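Side-chain contacts in glycogen synthase (PDB 6GNF), which is a bacterial member of the starch and glycogen synthase family, built from two alpha/beta domains and modelled here with adenosine-5'-diphosphate and a glycan: residues 212-215 with 216-219; 503-507 with 508-512. All coordinates share one frame; numbering follows the deposited sequence.

Contact 1 of 2, residues 212-215 with 216-219; sequences SKFD and ALNL. With SO4 (sulfate ion), chain I.
Phe214 and Leu217 meet beside a short turn, in a loop of the starch synthase catalytic domain, and show how a few residues can be dense in one part and looser in another. The packed side is mostly apolar. With CG anti to the backbone N (chi1 176°), the Phe214 ring runs beside its own carbonyl, and its CD1 lies 4.2 Å from CD1 of Leu217, which approaches the ring obliquely. The polar exception is at the far end of the ring, where CZ comes to 3.3 Å from the carbonyl O of Leu219. Leu227 of helix 224-227 touches both Phe214 and Leu217, while Val133 of helix 132-144 packs on Leu217 and Ala216, and the ammonium of Lys213 turns to Glu134 of the same helix in a salt bridge. The backbone closes the turn: Leu217 N gives a hydrogen bond of 3.0 Å to Phe214 O, the donor standing well above the carbonyl plane. A water over one face of the Phe214 ring, near its rim, donates to Phe214 O at 2.6 Å and accepts from Leu219 N.

The other side is looser. Asp215 is exposed, and its O takes only a weak bond from Asn218 N at 3.4 Å. A second water donates to Ser212 O and accepts from Ala216 N. At the exposed start, Ser212 grips a sulfate, probably from the crystallisation liquor, through its backbone N and through OG, 2.9 Å from sulfate O3. The chemistry is consistent with a turn held by one good backbone bond, with two weak ones and water bridges supplementing it.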
loop_
_atom_site.group_PDB
_atom_site.type_symbol
_atom_site.label_atom_id
_atom_site.label_comp_id
_atom_site.label_asym_id
_atom_site.label_seq_id
_atom_site.Cartn_x
_atom_site.Cartn_y
_atom_site.Cartn_z
ATOM N N SER A 212 -15.640 7.169 22.851
ATOM C CA SER A 212 -16.904 7.863 22.642
ATOM C C SER A 212 -17.504 7.648 21.252
ATOM O O SER A 212 -18.664 7.990 21.019
ATOM C CB SER A 212 -16.721 9.360 22.864
ATOM O OG SER A 212 -15.813 9.871 21.909
ATOM N N LYS A 213 -16.722 7.111 20.320
ATOM C CA LYS A 213 -17.242 6.732 19.010
ATOM C C LYS A 213 -17.768 5.298 18.962
ATOM O O LYS A 213 -18.035 4.777 17.880
ATOM C CB LYS A 213 -16.155 6.893 17.936
ATOM C CG LYS A 213 -15.670 8.325 17.713
ATOM C CD LYS A 213 -16.773 9.274 17.264
ATOM C CE LYS A 213 -17.339 8.893 15.909
ATOM N NZ LYS A 213 -18.553 9.689 15.595
ATOM N N PHE A 214 -17.918 4.646 20.112
ATOM C CA PHE A 214 -18.372 3.249 20.118
ATOM C C PHE A 214 -19.813 3.100 19.635
ATOM O O PHE A 214 -20.114 2.212 18.852
ATOM C CB PHE A 214 -18.228 2.604 21.503
ATOM C CG PHE A 214 -18.770 1.205 21.553
ATOM C CD1 PHE A 214 -18.111 0.178 20.911
ATOM C CD2 PHE A 214 -19.960 0.927 22.203
ATOM C CE1 PHE A 214 -18.618 -1.109 20.929
ATOM C CE2 PHE A 214 -20.472 -0.352 22.225
ATOM C CZ PHE A 214 -19.802 -1.373 21.588
ATOM N N ASP A 215 -20.687 4.017 20.033
ATOM C CA ASP A 215 -22.105 3.901 19.699
ATOM C C ASP A 215 -22.329 3.968 18.192
ATOM O O ASP A 215 -23.314 3.449 17.689
ATOM C CB ASP A 215 -22.925 4.989 20.402
ATOM C CG ASP A 215 -23.000 4.796 21.905
ATOM O OD1 ASP A 215 -22.825 3.653 22.369
ATOM O OD2 ASP A 215 -23.254 5.788 22.629
ATOM N N ALA A 216 -21.438 4.655 17.483
ATOM C CA ALA A 216 -21.547 4.787 16.043
ATOM C C ALA A 216 -21.316 3.483 15.286
ATOM O O ALA A 216 -21.649 3.403 14.103
ATOM C CB ALA A 216 -20.584 5.854 15.542
ATOM N N LEU A 217 -20.736 2.481 15.937
ATOM C CA LEU A 217 -20.481 1.188 15.290
ATOM C C LEU A 217 -21.711 0.281 15.196
ATOM O O LEU A 217 -21.723 -0.647 14.404
ATOM C CB LEU A 217 -19.356 0.453 16.027
ATOM C CG LEU A 217 -18.036 1.227 16.130
ATOM C CD1 LEU A 217 -16.985 0.391 16.837
ATOM C CD2 LEU A 217 -17.550 1.643 14.752
ATOM N N ASN A 218 -22.741 0.561 15.990
ATOM C CA ASN A 218 -23.923 -0.308 16.095
ATOM C C ASN A 218 -23.581 -1.763 16.351
ATOM O O ASN A 218 -24.080 -2.656 15.651
ATOM C CB ASN A 218 -24.799 -0.211 14.845
ATOM C CG ASN A 218 -25.348 1.176 14.634
ATOM O OD1 ASN A 218 -26.257 1.620 15.340
ATOM N ND2 ASN A 218 -24.822 1.861 13.633
ATOM N N LEU A 219 -22.728 -1.977 17.348
ATOM C CA LEU A 219 -22.384 -3.307 17.790
ATOM C C LEU A 219 -22.686 -3.419 19.271
ATOM O O LEU A 219 -22.485 -2.462 20.026
ATOM C CB LEU A 219 -20.907 -3.570 17.554
ATOM C CG LEU A 219 -20.475 -3.772 16.112
ATOM C CD1 LEU A 219 -18.963 -3.713 16.016
ATOM C CD2 LEU A 219 -20.988 -5.098 15.567
HETATM S S SO4 I . -13.241 9.860 24.880
HETATM O O1 SO4 I . -13.636 8.439 24.755
HETATM O O2 SO4 I . -13.978 10.511 25.992
HETATM O O3 SO4 I . -13.585 10.570 23.621
HETATM O O4 SO4 I . -11.784 9.913 25.141
HETATM O O HOH W 1 -20.420 6.712 19.210
HETATM O O HOH W 2 -21.997 0.366 19.059
#

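Contact 2 of 2, residues 503-507 with 508-512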
loop_
_atom_site.group_PDB
_atom_site.type_symbol
_atom_site.label_atom_id
_atom_site.label_comp_id
_atom_site.label_asym_id
_atom_site.label_seq_id
_atom_site.Cartn_x
_atom_site.Cartn_y
_atom_site.Cartn_z
ATOM N N LEU A 503 27.959 1.499 -5.433
ATOM C CA LEU A 503 28.841 2.236 -6.341
ATOM C C LEU A 503 30.195 1.555 -6.514
ATOM O O LEU A 503 30.845 1.731 -7.534
ATOM C CB LEU A 503 29.034 3.682 -5.871
ATOM C CG LEU A 503 27.814 4.605 -6.003
ATOM C CD1 LEU A 503 28.125 5.980 -5.431
ATOM C CD2 LEU A 503 27.356 4.724 -7.450
ATOM N N GLN A 504 30.615 0.776 -5.522
ATOM C CA GLN A 504 31.828 -0.023 -5.631
ATOM C C GLN A 504 31.785 -0.977 -6.821
ATOM O O GLN A 504 32.821 -1.309 -7.382
ATOM C CB GLN A 504 32.031 -0.846 -4.365
ATOM C CG GLN A 504 32.448 -0.036 -3.140
ATOM C CD GLN A 504 33.947 0.017 -2.953
ATOM O OE1 GLN A 504 34.705 -0.201 -3.900
ATOM N NE2 GLN A 504 34.387 0.342 -1.746
ATOM N N GLU A 505 30.585 -1.408 -7.206
ATOM C CA GLU A 505 30.414 -2.317 -8.345
ATOM C C GLU A 505 29.909 -1.634 -9.615
ATOM O O GLU A 505 29.826 -2.276 -10.662
ATOM C CB GLU A 505 29.446 -3.443 -7.984
ATOM C CG GLU A 505 29.987 -4.434 -6.970
ATOM C CD GLU A 505 29.023 -5.571 -6.690
ATOM O OE1 GLU A 505 29.171 -6.200 -5.622
ATOM O OE2 GLU A 505 28.125 -5.849 -7.516
ATOM N N TYR A 506 29.576 -0.348 -9.539
ATOM C CA TYR A 506 28.992 0.344 -10.683
ATOM C C TYR A 506 29.892 0.243 -11.911
ATOM O O TYR A 506 31.088 0.521 -11.835
ATOM C CB TYR A 506 28.722 1.819 -10.368
ATOM C CG TYR A 506 28.195 2.587 -11.565
ATOM C CD1 TYR A 506 26.922 2.337 -12.072
ATOM C CD2 TYR A 506 28.976 3.544 -12.203
ATOM C CE1 TYR A 506 26.442 3.027 -13.175
ATOM C CE2 TYR A 506 28.504 4.234 -13.307
ATOM C CZ TYR A 506 27.236 3.970 -13.790
ATOM O OH TYR A 506 26.734 4.638 -14.877
ATOM N N GLY A 507 29.298 -0.134 -13.041
ATOM C CA GLY A 507 30.013 -0.221 -14.315
ATOM C C GLY A 507 30.829 -1.484 -14.555
ATOM O O GLY A 507 31.298 -1.713 -15.673
ATOM N N THR A 508 31.001 -2.312 -13.525
ATOM C CA THR A 508 31.825 -3.517 -13.633
ATOM C C THR A 508 31.020 -4.650 -14.274
ATOM O O THR A 508 29.803 -4.533 -14.436
ATOM C CB THR A 508 32.328 -3.980 -12.251
ATOM O OG1 THR A 508 31.217 -4.409 -11.451
ATOM C CG2 THR A 508 33.083 -2.857 -11.552
ATOM N N PRO A 509 31.696 -5.747 -14.658
ATOM C CA PRO A 509 30.969 -6.916 -15.143
ATOM C C PRO A 509 29.880 -7.406 -14.189
ATOM O O PRO A 509 28.846 -7.880 -14.654
ATOM C CB PRO A 509 32.069 -7.964 -15.291
ATOM C CG PRO A 509 33.266 -7.165 -15.664
ATOM C CD PRO A 509 33.145 -5.870 -14.907
ATOM N N LYS A 510 30.109 -7.275 -12.881
ATOM C CA LYS A 510 29.119 -7.669 -11.871
ATOM C C LYS A 510 27.859 -6.815 -11.940
ATOM O O LYS A 510 26.749 -7.319 -11.749
ATOM C CB LYS A 510 29.708 -7.581 -10.463
ATOM C CG LYS A 510 30.825 -8.570 -10.201
ATOM C CD LYS A 510 31.186 -8.631 -8.726
ATOM C CE LYS A 510 32.523 -9.332 -8.525
ATOM N NZ LYS A 510 32.847 -9.505 -7.084
ATOM N N PHE A 511 28.046 -5.524 -12.207
ATOM C CA PHE A 511 26.944 -4.595 -12.420
ATOM C C PHE A 511 26.072 -5.069 -13.573
ATOM O O PHE A 511 24.860 -5.204 -13.414
ATOM C CB PHE A 511 27.488 -3.179 -12.663
ATOM C CG PHE A 511 26.453 -2.177 -13.090
ATOM C CD1 PHE A 511 26.164 -1.992 -14.433
ATOM C CD2 PHE A 511 25.789 -1.394 -12.147
ATOM C CE1 PHE A 511 25.221 -1.060 -14.830
ATOM C CE2 PHE A 511 24.838 -0.467 -12.540
ATOM C CZ PHE A 511 24.555 -0.298 -13.883
ATOM N N LYS A 512 26.693 -5.340 -14.720
ATOM C CA LYS A 512 25.972 -5.848 -15.891
ATOM C C LYS A 512 25.214 -7.135 -15.587
ATOM O O LYS A 512 24.079 -7.309 -16.045
ATOM C CB LYS A 512 26.919 -6.095 -17.071
ATOM C CG LYS A 512 26.966 -4.977 -18.103
ATOM C CD LYS A 512 27.744 -3.761 -17.622
ATOM C CE LYS A 512 28.766 -3.300 -18.659
ATOM N NZ LYS A 512 28.178 -3.034 -20.003
#
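Thr508 closes a turn on Glu505 and opens the helix that follows. CB sits 3.4 Å from Glu505 O. From there OG1, placed between the backbone N and the carbonyl carbon (chi1 66°), donates to that same Glu505 O at 2.7 Å, tilted 21° from the carbonyl plane, and accepts a weak bond from Phe511 N at 3.4 Å. The methyl CG2 also rests against Glu505 O. Because Thr508 N donates to it as well, one carbonyl oxygen is held by two donors from a single residue. This is a type II beta turn from Glu505 to Thr508 running straight into an N-cap, with Thr508 capping helix 509-520 and Gly507 taking the positive phi of the turn. Across the turn, Tyr506 and Phe511 form a T-shaped pair, the tyrosine edge directed at the phenylalanine face, with planes at 79° and centroids 5.1 Å apart. Tyr506 CD1 approaches Phe511 CE2 to 3.5 Å. Gly507 N lies over a face of the Phe511 ring, 3.5 Å from CG, while Tyr426 of strand 426-429 touches both aromatic side chains.

In the fold
The two contacts lie on opposite sides of the chain's centre, their own centres about 58 Å apart, and share no secondary-structure element. Contact 1 is partly buried, in a loop between strand 208-209 and helix 224-227; contact 2 is a surface contact joining helix 485-503 to helix 509-520. Both are local turns that include an aromatic side chain, yet their chemistry differs. In contact 1 an aliphatic neighbour meets the ring and waters bridge the backbone, whereas in contact 2 a second ring meets the first and a threonine hydroxyl caps a helix. Their surroundings differ too: helices 132-144, 177-186 and 224-227 for residues 212-219, and strand 426-429 of the six-stranded parallel sheet for residues 503-512.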